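Local coordinates for agarase (Pseudoalteromonas fuliginea, PDB 6XJ9), which is an agarase of glycoside hydrolase family 50 and probably hydrolyses agarose, with a carbohydrate-binding-module-like domain joined to its barrel-type catalytic domain, at residues T130-L135 against S207-P212; G304-R309 against G711-Q716; F715-S720 against G735-T740. All blocks are in the same frame, centred on the assembly; numbering follows the deposited sequence.

Contact 1: residues T130-L135 against S207-P212; sequences TYYAKL and SLRKNP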
ATOM      1  N   THR A 130      -2.117  -5.003  22.213  1.00 27.12           N
ATOM      2  CA  THR A 130      -2.538  -4.276  23.399  1.00 26.46           C
ATOM      3  C   THR A 130      -2.615  -2.785  23.085  1.00 24.81           C
ATOM      4  O   THR A 130      -1.692  -2.208  22.508  1.00 23.07           O
ATOM      5  CB  THR A 130      -1.704  -4.651  24.633  1.00 28.23           C
ATOM      6  OG1 THR A 130      -2.032  -6.003  24.955  1.00 30.12           O
ATOM      7  CG2 THR A 130      -2.021  -3.798  25.841  1.00 28.32           C
ATOM      8  N   TYR A 131      -3.752  -2.197  23.468  1.00 24.29           N
ATOM      9  CA  TYR A 131      -4.046  -0.780  23.335  1.00 24.86           C
ATOM     10  C   TYR A 131      -4.246  -0.221  24.735  1.00 25.84           C
ATOM     11  O   TYR A 131      -5.035  -0.761  25.508  1.00 29.15           O
ATOM     12  CB  TYR A 131      -5.288  -0.589  22.461  1.00 23.75           C
ATOM     13  CG  TYR A 131      -5.122  -1.214  21.101  1.00 23.26           C
ATOM     14  CD1 TYR A 131      -5.306  -2.578  20.907  1.00 23.64           C
ATOM     15  CD2 TYR A 131      -4.717  -0.447  20.018  1.00 22.69           C
ATOM     16  CE1 TYR A 131      -5.115  -3.160  19.662  1.00 23.38           C
ATOM     17  CE2 TYR A 131      -4.520  -1.014  18.771  1.00 23.71           C
ATOM     18  CZ  TYR A 131      -4.728  -2.371  18.589  1.00 24.16           C
ATOM     19  OH  TYR A 131      -4.531  -2.906  17.349  1.00 23.43           O
ATOM     20  N   TYR A 132      -3.504   0.837  25.068  1.00 24.81           N
ATOM     21  CA  TYR A 132      -3.539   1.309  26.442  1.00 25.04           C
ATOM     22  C   TYR A 132      -3.788   2.813  26.495  1.00 24.22           C
ATOM     23  O   TYR A 132      -3.486   3.549  25.555  1.00 24.84           O
ATOM     24  CB  TYR A 132      -2.277   0.865  27.185  1.00 25.55           C
ATOM     25  CG  TYR A 132      -1.026   1.552  26.704  1.00 26.10           C
ATOM     26  CD1 TYR A 132      -0.713   2.840  27.124  1.00 25.69           C
ATOM     27  CD2 TYR A 132      -0.157   0.921  25.827  1.00 27.06           C
ATOM     28  CE1 TYR A 132       0.428   3.487  26.681  1.00 25.18           C
ATOM     29  CE2 TYR A 132       0.995   1.556  25.382  1.00 27.18           C
ATOM     30  CZ  TYR A 132       1.283   2.841  25.811  1.00 25.96           C
ATOM     31  OH  TYR A 132       2.410   3.482  25.383  1.00 30.54           O
ATOM     32  N   ALA A 133      -4.368   3.248  27.613  1.00 24.57           N
ATOM     33  CA  ALA A 133      -4.601   4.647  27.903  1.00 25.28           C
ATOM     34  C   ALA A 133      -4.176   4.911  29.344  1.00 27.68           C
ATOM     35  O   ALA A 133      -4.736   4.318  30.262  1.00 27.78           O
ATOM     36  CB  ALA A 133      -6.068   4.945  27.693  1.00 26.94           C
ATOM     37  N   LYS A 134      -3.165   5.770  29.526  1.00 27.69           N
ATOM     38  CA  LYS A 134      -2.676   6.130  30.850  1.00 30.38           C
ATOM     39  C   LYS A 134      -3.755   6.940  31.557  1.00 31.12           C
ATOM     40  O   LYS A 134      -4.278   7.896  30.992  1.00 30.67           O
ATOM     41  CB  LYS A 134      -1.404   6.984  30.764  1.00 29.34           C
ATOM     42  CG  LYS A 134      -0.121   6.262  30.363  1.00 27.62           C
ATOM     43  CD  LYS A 134       1.030   7.217  30.063  1.00 28.64           C
ATOM     44  CE  LYS A 134       0.754   8.141  28.899  1.00 28.90           C
ATOM     45  NZ  LYS A 134       1.980   8.523  28.156  1.00 27.71           N
ATOM     46  N   LEU A 135      -4.090   6.544  32.790  1.00 33.00           N
ATOM     47  CA  LEU A 135      -5.148   7.224  33.522  1.00 34.14           C
ATOM     48  C   LEU A 135      -4.544   8.131  34.588  1.00 34.07           C
ATOM     49  O   LEU A 135      -5.203   9.054  35.052  1.00 36.28           O
ATOM     50  CB  LEU A 135      -6.116   6.188  34.111  1.00 32.89           C
ATOM     51  CG  LEU A 135      -6.999   5.488  33.073  1.00 32.43           C
ATOM     52  CD1 LEU A 135      -8.000   4.535  33.714  1.00 30.88           C
ATOM     53  CD2 LEU A 135      -7.712   6.503  32.197  1.00 31.59           C
ATOM     54  N   SER A 207      -7.906  -4.612  31.499  1.00 32.89           N
ATOM     55  CA  SER A 207      -7.133  -4.679  32.722  1.00 34.73           C
ATOM     56  C   SER A 207      -6.601  -3.295  33.086  1.00 35.01           C
ATOM     57  O   SER A 207      -6.455  -2.435  32.220  1.00 34.18           O
ATOM     58  CB  SER A 207      -6.012  -5.681  32.570  1.00 33.93           C
ATOM     59  OG  SER A 207      -5.219  -5.382  31.428  1.00 33.66           O
ATOM     60  N   LEU A 208      -6.317  -3.100  34.381  1.00 34.47           N
ATOM     61  CA  LEU A 208      -5.537  -1.961  34.843  1.00 35.17           C
ATOM     62  C   LEU A 208      -4.115  -2.448  35.104  1.00 35.16           C
ATOM     63  O   LEU A 208      -3.931  -3.548  35.622  1.00 35.56           O
ATOM     64  CB  LEU A 208      -6.143  -1.394  36.130  1.00 35.33           C
ATOM     65  CG  LEU A 208      -7.557  -0.827  36.028  1.00 35.53           C
ATOM     66  CD1 LEU A 208      -8.014  -0.324  37.392  1.00 34.28           C
ATOM     67  CD2 LEU A 208      -7.629   0.292  34.998  1.00 33.39           C
ATOM     68  N   ARG A 209      -3.117  -1.633  34.737  1.00 34.29           N
ATOM     69  CA  ARG A 209      -1.730  -2.050  34.873  1.00 34.06           C
ATOM     70  C   ARG A 209      -0.883  -0.883  35.364  1.00 33.97           C
ATOM     71  O   ARG A 209      -1.188   0.270  35.075  1.00 35.36           O
ATOM     72  CB  ARG A 209      -1.145  -2.537  33.543  1.00 33.27           C
ATOM     73  CG  ARG A 209      -2.053  -3.454  32.736  1.00 33.05           C
ATOM     74  CD  ARG A 209      -1.391  -3.865  31.436  1.00 32.28           C
ATOM     75  NE  ARG A 209      -1.053  -2.717  30.601  1.00 32.15           N
ATOM     76  CZ  ARG A 209      -0.417  -2.800  29.438  1.00 30.00           C
ATOM     77  NH1 ARG A 209      -0.040  -3.983  28.979  1.00 28.71           N
ATOM     78  NH2 ARG A 209      -0.152  -1.705  28.745  1.00 28.17           N
ATOM     79  N   LYS A 210       0.197  -1.213  36.083  1.00 34.16           N
ATOM     80  CA  LYS A 210       1.206  -0.239  36.475  1.00 34.43           C
ATOM     81  C   LYS A 210       1.947   0.215  35.220  1.00 31.57           C
ATOM     82  O   LYS A 210       2.372  -0.613  34.422  1.00 33.15           O
ATOM     83  CB  LYS A 210       2.200  -0.860  37.470  1.00 32.35           C
ATOM     84  CG  LYS A 210       1.590  -1.477  38.725  1.00 32.91           C
ATOM     85  N   ASN A 211       2.114   1.529  35.062  1.00 31.60           N
ATOM     86  CA  ASN A 211       2.890   2.076  33.956  1.00 32.04           C
ATOM     87  C   ASN A 211       4.339   1.607  34.077  1.00 32.65           C
ATOM     88  O   ASN A 211       4.904   1.614  35.170  1.00 35.33           O
ATOM     89  CB  ASN A 211       2.843   3.607  33.927  1.00 29.34           C
ATOM     90  CG  ASN A 211       1.469   4.158  33.613  1.00 28.50           C
ATOM     91  OD1 ASN A 211       0.661   3.484  32.985  1.00 31.08           O
ATOM     92  ND2 ASN A 211       1.193   5.377  34.044  1.00 27.42           N
ATOM     93  N   PRO A 212       4.986   1.175  32.970  1.00 33.32           N
ATOM     94  CA  PRO A 212       6.425   0.890  32.985  1.00 32.37           C
ATOM     95  C   PRO A 212       7.223   2.150  33.329  1.00 32.05           C
ATOM     96  O   PRO A 212       6.658   3.239  33.405  1.00 30.73           O
ATOM     97  CB  PRO A 212       6.718   0.438  31.545  1.00 32.24           C
ATOM     98  CG  PRO A 212       5.372  -0.013  31.001  1.00 34.00           C
ATOM     99  CD  PRO A 212       4.361   0.898  31.665  1.00 33.83           C
TER
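R209 reaches T130 and Y132 across strand 89-97, which pairs with both strand 128-134 and strand 199-210. This lies in the carbohydrate-binding-module-like domain. The side chain leaves CB with CG beside the backbone N (chi1 -44°). It runs out straight through CG and CD and packs on A92 of the middle strand. A bend at chi3 (-59°) then turns the guanidinium toward T130 and Y132. NE is hydrogen-bonded to N90. R209 CZ stands 4.1 Å from T130 CG2. That same methyl is closer to the next atom, with R209 NH1 and T130 CG2 3.7 Å apart. R209 NH2 lies 3.7 Å from Y132 CB and 3.9 Å from Y132 CD2. It also makes a salt bridge with E168. The guanidinium and the phenol ring are tilted 39° to each other, so this is neither a flat stack nor a T. The Y132 ring itself stacks with W164. A leucine in place of R209 would have no charged head, and E168 would probably be left without its salt-bridge mate and N90 without its NE donor. Further along, the flat amide of N211 crosses the K134 chain, with N211 OD1 3.9 Å from K134 CG. The amide is held by N90 and D88, while the K134 amine turns away to D139 and T163. L135 CD1 and L208 CD2 add a light apolar touch at 4.4 Å. Across the contact the polar heads of R209 and N211 meet carbon atoms, so these touches are van der Waals. Their hydrogen bonds and the salt bridge go to residues outside the two segments.

Contact 2: residues G304-R309 against G711-Q716; sequences GIDIIR and GAHWFQ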
ATOM      1  N   GLY A 304      -9.003  18.145  -4.936  1.00 16.17           N
ATOM      2  CA  GLY A 304      -7.820  18.925  -4.622  1.00 16.54           C
ATOM      3  C   GLY A 304      -7.564  18.953  -3.121  1.00 16.35           C
ATOM      4  O   GLY A 304      -8.195  18.214  -2.374  1.00 16.16           O
ATOM      5  N   ILE A 305      -6.663  19.852  -2.715  1.00 16.14           N
ATOM      6  CA  ILE A 305      -6.014  19.822  -1.421  1.00 16.00           C
ATOM      7  C   ILE A 305      -5.993  21.244  -0.874  1.00 16.38           C
ATOM      8  O   ILE A 305      -5.729  22.202  -1.609  1.00 16.74           O
ATOM      9  CB  ILE A 305      -4.586  19.251  -1.596  1.00 16.47           C
ATOM     10  CG1 ILE A 305      -4.588  17.769  -1.978  1.00 16.16           C
ATOM     11  CG2 ILE A 305      -3.744  19.508  -0.366  1.00 16.87           C
ATOM     12  CD1 ILE A 305      -3.260  17.246  -2.512  1.00 17.52           C
ATOM     13  N   ASP A 306      -6.199  21.367   0.439  1.00 16.98           N
ATOM     14  CA  ASP A 306      -6.226  22.669   1.079  1.00 17.18           C
ATOM     15  C   ASP A 306      -4.835  23.037   1.586  1.00 17.27           C
ATOM     16  O   ASP A 306      -3.974  22.175   1.740  1.00 16.82           O
ATOM     17  CB  ASP A 306      -7.187  22.691   2.265  1.00 17.25           C
ATOM     18  CG  ASP A 306      -8.621  22.290   1.954  1.00 17.69           C
ATOM     19  OD1 ASP A 306      -9.186  22.813   0.959  1.00 18.09           O
ATOM     20  OD2 ASP A 306      -9.182  21.483   2.737  1.00 16.40           O
ATOM     21  N   ILE A 307      -4.652  24.331   1.876  1.00 17.46           N
ATOM     22  CA  ILE A 307      -3.438  24.851   2.499  1.00 18.57           C
ATOM     23  C   ILE A 307      -2.248  24.635   1.555  1.00 19.05           C
ATOM     24  O   ILE A 307      -1.231  24.040   1.929  1.00 18.51           O
ATOM     25  CB  ILE A 307      -3.218  24.272   3.921  1.00 19.16           C
ATOM     26  CG1 ILE A 307      -4.515  24.260   4.736  1.00 18.04           C
ATOM     27  CG2 ILE A 307      -2.116  25.031   4.654  1.00 18.52           C
ATOM     28  CD1 ILE A 307      -4.862  25.593   5.358  1.00 18.58           C
ATOM     29  N   ILE A 308      -2.389  25.141   0.322  1.00 19.24           N
ATOM     30  CA  ILE A 308      -1.272  25.215  -0.612  1.00 19.62           C
ATOM     31  C   ILE A 308      -0.522  26.513  -0.331  1.00 19.44           C
ATOM     32  O   ILE A 308      -0.615  27.471  -1.101  1.00 18.83           O
ATOM     33  CB  ILE A 308      -1.731  25.161  -2.082  1.00 19.83           C
ATOM     34  CG1 ILE A 308      -2.817  24.112  -2.335  1.00 20.03           C
ATOM     35  CG2 ILE A 308      -0.528  24.978  -3.012  1.00 18.55           C
ATOM     36  CD1 ILE A 308      -2.370  22.696  -2.131  1.00 20.57           C
ATOM     37  N   ARG A 309       0.170  26.529   0.810  1.00 20.35           N
ATOM     38  CA  ARG A 309       0.899  27.684   1.321  1.00 20.54           C
ATOM     39  C   ARG A 309       1.749  27.196   2.492  1.00 20.49           C
ATOM     40  O   ARG A 309       1.616  26.038   2.890  1.00 18.98           O
ATOM     41  CB  ARG A 309      -0.064  28.802   1.744  1.00 20.97           C
ATOM     42  CG  ARG A 309      -0.820  28.524   3.039  1.00 21.50           C
ATOM     43  CD  ARG A 309      -1.904  29.552   3.343  1.00 21.55           C
ATOM     44  NE  ARG A 309      -2.476  29.269   4.653  1.00 23.42           N
ATOM     45  CZ  ARG A 309      -3.457  29.952   5.242  1.00 24.24           C
ATOM     46  NH1 ARG A 309      -4.007  30.985   4.627  1.00 23.18           N
ATOM     47  NH2 ARG A 309      -3.873  29.604   6.453  1.00 23.58           N
ATOM     48  N   GLY A 711     -17.902  17.692  -5.168  1.00 17.14           N
ATOM     49  CA  GLY A 711     -16.474  17.631  -4.910  1.00 16.53           C
ATOM     50  C   GLY A 711     -16.125  17.697  -3.429  1.00 16.43           C
ATOM     51  O   GLY A 711     -16.993  17.859  -2.567  1.00 15.19           O
ATOM     52  N   ALA A 712     -14.826  17.567  -3.167  1.00 16.13           N
ATOM     53  CA  ALA A 712     -14.287  17.544  -1.816  1.00 16.25           C
ATOM     54  C   ALA A 712     -12.816  17.932  -1.875  1.00 16.13           C
ATOM     55  O   ALA A 712     -12.103  17.528  -2.791  1.00 17.36           O
ATOM     56  CB  ALA A 712     -14.446  16.165  -1.220  1.00 14.32           C
ATOM     57  N   HIS A 713     -12.381  18.698  -0.873  1.00 16.15           N
ATOM     58  CA  HIS A 713     -10.989  19.085  -0.750  1.00 15.98           C
ATOM     59  C   HIS A 713     -10.385  18.430   0.497  1.00 16.66           C
ATOM     60  O   HIS A 713     -10.994  18.426   1.567  1.00 16.12           O
ATOM     61  CB  HIS A 713     -10.869  20.613  -0.739  1.00 15.63           C
ATOM     62  CG  HIS A 713     -11.126  21.293  -2.047  1.00 15.01           C
ATOM     63  ND1 HIS A 713     -11.970  22.391  -2.149  1.00 14.25           N
ATOM     64  CD2 HIS A 713     -10.648  21.055  -3.289  1.00 14.74           C
ATOM     65  CE1 HIS A 713     -12.015  22.794  -3.403  1.00 15.24           C
ATOM     66  NE2 HIS A 713     -11.216  21.985  -4.135  1.00 15.55           N
ATOM     67  N   TRP A 714      -9.173  17.886   0.331  1.00 15.54           N
ATOM     68  CA  TRP A 714      -8.412  17.210   1.368  1.00 15.95           C
ATOM     69  C   TRP A 714      -7.642  18.229   2.203  1.00 16.10           C
ATOM     70  O   TRP A 714      -6.947  19.098   1.670  1.00 15.84           O
ATOM     71  CB  TRP A 714      -7.437  16.227   0.686  1.00 16.51           C
ATOM     72  CG  TRP A 714      -6.402  15.665   1.611  1.00 17.00           C
ATOM     73  CD1 TRP A 714      -5.249  16.264   2.031  1.00 17.28           C
ATOM     74  CD2 TRP A 714      -6.453  14.387   2.271  1.00 16.91           C
ATOM     75  NE1 TRP A 714      -4.558  15.427   2.874  1.00 17.25           N
ATOM     76  CE2 TRP A 714      -5.285  14.278   3.053  1.00 17.07           C
ATOM     77  CE3 TRP A 714      -7.368  13.327   2.260  1.00 17.92           C
ATOM     78  CZ2 TRP A 714      -5.005  13.143   3.813  1.00 17.51           C
ATOM     79  CZ3 TRP A 714      -7.095  12.206   3.017  1.00 17.24           C
ATOM     80  CH2 TRP A 714      -5.933  12.124   3.784  1.00 17.87           C
ATOM     81  N   PHE A 715      -7.743  18.109   3.527  1.00 16.72           N
ATOM     82  CA  PHE A 715      -6.932  18.914   4.434  1.00 16.86           C
ATOM     83  C   PHE A 715      -5.793  18.050   4.978  1.00 16.73           C
ATOM     84  O   PHE A 715      -6.036  17.185   5.812  1.00 16.96           O
ATOM     85  CB  PHE A 715      -7.799  19.459   5.580  1.00 17.00           C
ATOM     86  CG  PHE A 715      -7.126  20.471   6.481  1.00 18.59           C
ATOM     87  CD1 PHE A 715      -6.287  20.067   7.513  1.00 18.52           C
ATOM     88  CD2 PHE A 715      -7.355  21.832   6.318  1.00 19.04           C
ATOM     89  CE1 PHE A 715      -5.677  20.997   8.345  1.00 19.91           C
ATOM     90  CE2 PHE A 715      -6.733  22.762   7.143  1.00 20.19           C
ATOM     91  CZ  PHE A 715      -5.899  22.345   8.158  1.00 20.01           C
ATOM     92  N   GLN A 716      -4.532  18.296   4.573  1.00 17.64           N
ATOM     93  CA  GLN A 716      -4.020  19.433   3.822  1.00 17.49           C
ATOM     94  C   GLN A 716      -2.800  18.944   3.023  1.00 17.88           C
ATOM     95  O   GLN A 716      -2.529  17.751   2.961  1.00 17.71           O
ATOM     96  CB  GLN A 716      -3.642  20.553   4.804  1.00 17.43           C
ATOM     97  CG  GLN A 716      -2.489  20.182   5.735  1.00 17.89           C
ATOM     98  CD  GLN A 716      -2.101  21.174   6.807  1.00 18.53           C
ATOM     99  OE1 GLN A 716      -2.648  22.260   6.928  1.00 19.66           O
ATOM    100  NE2 GLN A 716      -1.149  20.791   7.638  1.00 19.14           N
TER
HETATM  101  O   HOH W   1     -10.495  15.561  -3.465  1.00 20.96           O
HETATM  102  O   HOH W   2     -11.910  23.824   0.454  1.00 18.50           O
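G304 and I305 lie beside H713 and W714 as parallel strand ends. In a catalytic barrel these are probably the first and last strands, closing the ring. The tight part is the bridge of I305 with W714. W714 N gives a nearly straight bond (172°) to G304 O at 2.9 Å, and D306 N gives one to W714 O at 2.7 Å. The backbone angles of G304 by themselves call for glycine, and a beta carbon would also sit tight against H713 CD2. D306 OD1 sits 3.2 Å from H713 CB, and N435 N binds the same oxygen. A water bridges D306 OD1 and H713 ND1, while H713 NE2 is hydrogen-bonded to S432 OG. I307 CG1 meets F715 CE2 at 3.6 Å. I307 CG1 also packs 3.5 Å from Q716 OE1, just past the cis peptide before Q716. The contact is looser at its other end. G304 N and A712 O are 3.8 Å apart, and a second water sits between them, bound firmly to A712 O and weakly to G304 N. Strand 664-666 flanks strand 709-714 on its other side. Helix 689-704 packs on A712 through M700 and V703, and helix 413-428 meets I305 through M425.

Contact 3: residues F715-S720 against G735-T740; sequences FQYIDS and GFISVT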
ATOM      1  N   PHE A 715      -7.743  18.109   3.527  1.00 16.72           N
ATOM      2  CA  PHE A 715      -6.932  18.914   4.434  1.00 16.86           C
ATOM      3  C   PHE A 715      -5.793  18.050   4.978  1.00 16.73           C
ATOM      4  O   PHE A 715      -6.036  17.185   5.812  1.00 16.96           O
ATOM      5  CB  PHE A 715      -7.799  19.459   5.580  1.00 17.00           C
ATOM      6  CG  PHE A 715      -7.126  20.471   6.481  1.00 18.59           C
ATOM      7  CD1 PHE A 715      -6.287  20.067   7.513  1.00 18.52           C
ATOM      8  CD2 PHE A 715      -7.355  21.832   6.318  1.00 19.04           C
ATOM      9  CE1 PHE A 715      -5.677  20.997   8.345  1.00 19.91           C
ATOM     10  CE2 PHE A 715      -6.733  22.762   7.143  1.00 20.19           C
ATOM     11  CZ  PHE A 715      -5.899  22.345   8.158  1.00 20.01           C
ATOM     12  N   GLN A 716      -4.532  18.296   4.573  1.00 17.64           N
ATOM     13  CA  GLN A 716      -4.020  19.433   3.822  1.00 17.49           C
ATOM     14  C   GLN A 716      -2.800  18.944   3.023  1.00 17.88           C
ATOM     15  O   GLN A 716      -2.529  17.751   2.961  1.00 17.71           O
ATOM     16  CB  GLN A 716      -3.642  20.553   4.804  1.00 17.43           C
ATOM     17  CG  GLN A 716      -2.489  20.182   5.735  1.00 17.89           C
ATOM     18  CD  GLN A 716      -2.101  21.174   6.807  1.00 18.53           C
ATOM     19  OE1 GLN A 716      -2.648  22.260   6.928  1.00 19.66           O
ATOM     20  NE2 GLN A 716      -1.149  20.791   7.638  1.00 19.14           N
ATOM     21  N   TYR A 717      -2.044  19.871   2.433  1.00 18.74           N
ATOM     22  CA  TYR A 717      -0.985  19.532   1.490  1.00 18.91           C
ATOM     23  C   TYR A 717       0.166  18.829   2.199  1.00 18.81           C
ATOM     24  O   TYR A 717       0.594  17.736   1.804  1.00 20.31           O
ATOM     25  CB  TYR A 717      -0.503  20.800   0.770  1.00 19.97           C
ATOM     26  CG  TYR A 717       0.459  20.598  -0.383  1.00 20.15           C
ATOM     27  CD1 TYR A 717       0.544  19.398  -1.078  1.00 19.28           C
ATOM     28  CD2 TYR A 717       1.250  21.655  -0.818  1.00 21.47           C
ATOM     29  CE1 TYR A 717       1.428  19.232  -2.140  1.00 20.21           C
ATOM     30  CE2 TYR A 717       2.140  21.509  -1.870  1.00 20.82           C
ATOM     31  CZ  TYR A 717       2.220  20.299  -2.536  1.00 21.65           C
ATOM     32  OH  TYR A 717       3.094  20.185  -3.574  1.00 22.48           O
ATOM     33  N   ILE A 718       0.662  19.506   3.233  1.00 18.19           N
ATOM     34  CA  ILE A 718       1.855  19.155   3.980  1.00 18.59           C
ATOM     35  C   ILE A 718       1.433  18.654   5.356  1.00 17.75           C
ATOM     36  O   ILE A 718       0.540  19.241   5.970  1.00 17.33           O
ATOM     37  CB  ILE A 718       2.725  20.415   4.132  1.00 18.58           C
ATOM     38  CG1 ILE A 718       3.037  21.031   2.768  1.00 17.56           C
ATOM     39  CG2 ILE A 718       3.986  20.112   4.933  1.00 19.67           C
ATOM     40  CD1 ILE A 718       3.145  22.540   2.774  1.00 17.26           C
ATOM     41  N   ASP A 719       2.090  17.589   5.833  1.00 16.51           N
ATOM     42  CA  ASP A 719       1.914  17.141   7.208  1.00 18.18           C
ATOM     43  C   ASP A 719       2.125  18.319   8.156  1.00 18.58           C
ATOM     44  O   ASP A 719       2.962  19.198   7.915  1.00 18.40           O
ATOM     45  CB  ASP A 719       2.953  16.093   7.620  1.00 18.08           C
ATOM     46  CG  ASP A 719       2.640  14.667   7.234  1.00 17.96           C
ATOM     47  OD1 ASP A 719       1.456  14.302   7.221  1.00 18.29           O
ATOM     48  OD2 ASP A 719       3.608  13.906   7.001  1.00 20.09           O
ATOM     49  N   SER A 720       1.361  18.328   9.254  1.00 18.66           N
ATOM     50  CA  SER A 720       1.596  19.309  10.299  1.00 18.97           C
ATOM     51  C   SER A 720       2.983  19.046  10.881  1.00 19.13           C
ATOM     52  O   SER A 720       3.444  17.910  10.816  1.00 17.53           O
ATOM     53  CB  SER A 720       0.535  19.213  11.357  1.00 20.68           C
ATOM     54  OG  SER A 720      -0.654  19.867  10.931  1.00 23.03           O
ATOM     55  N   GLY A 735      -0.995  15.341   5.855  1.00 20.20           N
ATOM     56  CA  GLY A 735      -0.356  15.712   4.598  1.00 19.87           C
ATOM     57  C   GLY A 735      -0.553  14.679   3.491  1.00 21.22           C
ATOM     58  O   GLY A 735      -0.514  13.474   3.743  1.00 22.57           O
ATOM     59  N   PHE A 736      -0.743  15.174   2.257  1.00 20.89           N
ATOM     60  CA  PHE A 736      -0.521  14.380   1.052  1.00 19.20           C
ATOM     61  C   PHE A 736       0.976  14.154   0.830  1.00 19.17           C
ATOM     62  O   PHE A 736       1.366  13.203   0.139  1.00 17.78           O
ATOM     63  CB  PHE A 736      -1.211  15.017  -0.161  1.00 19.23           C
ATOM     64  CG  PHE A 736      -2.300  14.161  -0.765  1.00 19.21           C
ATOM     65  CD1 PHE A 736      -2.132  13.567  -2.005  1.00 19.30           C
ATOM     66  CD2 PHE A 736      -3.474  13.912  -0.073  1.00 20.53           C
ATOM     67  CE1 PHE A 736      -3.121  12.760  -2.548  1.00 20.18           C
ATOM     68  CE2 PHE A 736      -4.464  13.109  -0.616  1.00 20.39           C
ATOM     69  CZ  PHE A 736      -4.286  12.532  -1.854  1.00 20.19           C
ATOM     70  N   ILE A 737       1.798  15.045   1.416  1.00 18.37           N
ATOM     71  CA  ILE A 737       3.254  14.973   1.362  1.00 18.92           C
ATOM     72  C   ILE A 737       3.824  15.180   2.769  1.00 19.45           C
ATOM     73  O   ILE A 737       3.217  15.861   3.596  1.00 19.35           O
ATOM     74  CB  ILE A 737       3.835  16.023   0.387  1.00 18.70           C
ATOM     75  CG1 ILE A 737       3.989  17.397   1.046  1.00 18.59           C
ATOM     76  CG2 ILE A 737       3.057  16.096  -0.924  1.00 18.89           C
ATOM     77  CD1 ILE A 737       4.347  18.507   0.087  1.00 18.80           C
ATOM     78  N   SER A 738       5.029  14.638   3.007  1.00 18.81           N
ATOM     79  CA  SER A 738       5.721  14.738   4.286  1.00 19.40           C
ATOM     80  C   SER A 738       6.487  16.054   4.390  1.00 18.89           C
ATOM     81  O   SER A 738       6.535  16.838   3.446  1.00 17.89           O
ATOM     82  CB  SER A 738       6.664  13.564   4.469  1.00 20.46           C
ATOM     83  OG  SER A 738       7.811  13.722   3.637  1.00 21.82           O
ATOM     84  N   VAL A 739       7.128  16.268   5.549  1.00 19.23           N
ATOM     85  CA  VAL A 739       7.896  17.467   5.836  1.00 18.84           C
ATOM     86  C   VAL A 739       9.134  17.572   4.931  1.00 18.99           C
ATOM     87  O   VAL A 739       9.711  18.651   4.811  1.00 20.56           O
ATOM     88  CB  VAL A 739       8.290  17.477   7.328  1.00 18.69           C
ATOM     89  CG1 VAL A 739       9.211  16.314   7.684  1.00 18.74           C
ATOM     90  CG2 VAL A 739       8.903  18.793   7.759  1.00 17.77           C
ATOM     91  N   THR A 740       9.590  16.458   4.349  1.00 19.64           N
ATOM     92  CA  THR A 740      10.734  16.487   3.439  1.00 20.71           C
ATOM     93  C   THR A 740      10.285  16.544   1.969  1.00 22.54           C
ATOM     94  O   THR A 740      11.072  16.245   1.065  1.00 22.50           O
ATOM     95  CB  THR A 740      11.690  15.306   3.669  1.00 19.00           C
ATOM     96  OG1 THR A 740      10.957  14.083   3.586  1.00 20.55           O
ATOM     97  CG2 THR A 740      12.441  15.379   4.982  1.00 20.75           C
TER
HETATM   98  O   HOH W   3       6.030  14.765   7.962  1.00 18.12           O
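The long loop between strand 709-714 and helix 745-763 folds back on itself here, where Y717, I718 and D719 meet G735 and I737. Neither segment is a regular strand, but I718 and I737 form a single backbone bridge. I737 is bonded on both sides of I718: I737 N donates to Y717 O at 3.0 Å, and I737 O accepts from D719 N, also at 3.0 Å. F736 N gives a further bond to Q716 O at 3.2 Å. The CA atoms come nearest at G735, whose CA lies 3.7 Å from D719 CA. A beta carbon on G735 would collide with D719 N, so the approach depends on glycine. The D719 carboxylate ties the two segments at both oxygens. D719 OD1 takes G735 N at 3.0 Å, from a direction 35° out of the carboxylate plane, and also takes N733 ND2. D719 OD2 binds Y744 OH and a water that passes on to V739 N. The apolar half is built on I737. Its CG1 stands between the backbone N and the carbonyl carbon (chi1 84°), which carries CD1 over one face of the Y717 ring. This is a CH-pi contact, with I737 CD1 3.9 Å from the centroid of the Y717 ring. I737 CG2 also touches Y717 CE1 (3.7 Å). I718 runs alongside I737, with I718 CG1 3.9 Å from I737 CD1. Y717 OH is held by R424 and T421 of helix 413-428, which also packs on I737. Helix 397-406 meets I718 and I737 through Y398, and helix 745-763 receives F736 on M747, I748 and A751.

Overall arrangement
Contacts 2 and 3 are buried in the same part of the catalytic domain, share F715 and Q716, and touch directly, as at I305 CG2 and Y717 N. Strand 709-714 feeds one into the other: its end pairs with strand 299-305, and its following loop then closes on itself. Both are held by main-chain bonds, and in each a buried aspartate and bound water add further links. Both pack against helix 413-428. Contact 1 is different. It lies in the other domain, its centre 37 Å from that of contact 2, and is only partly buried. There two strands meet across a third, and side-chain bonds to that strand and to loops carry the polar chemistry.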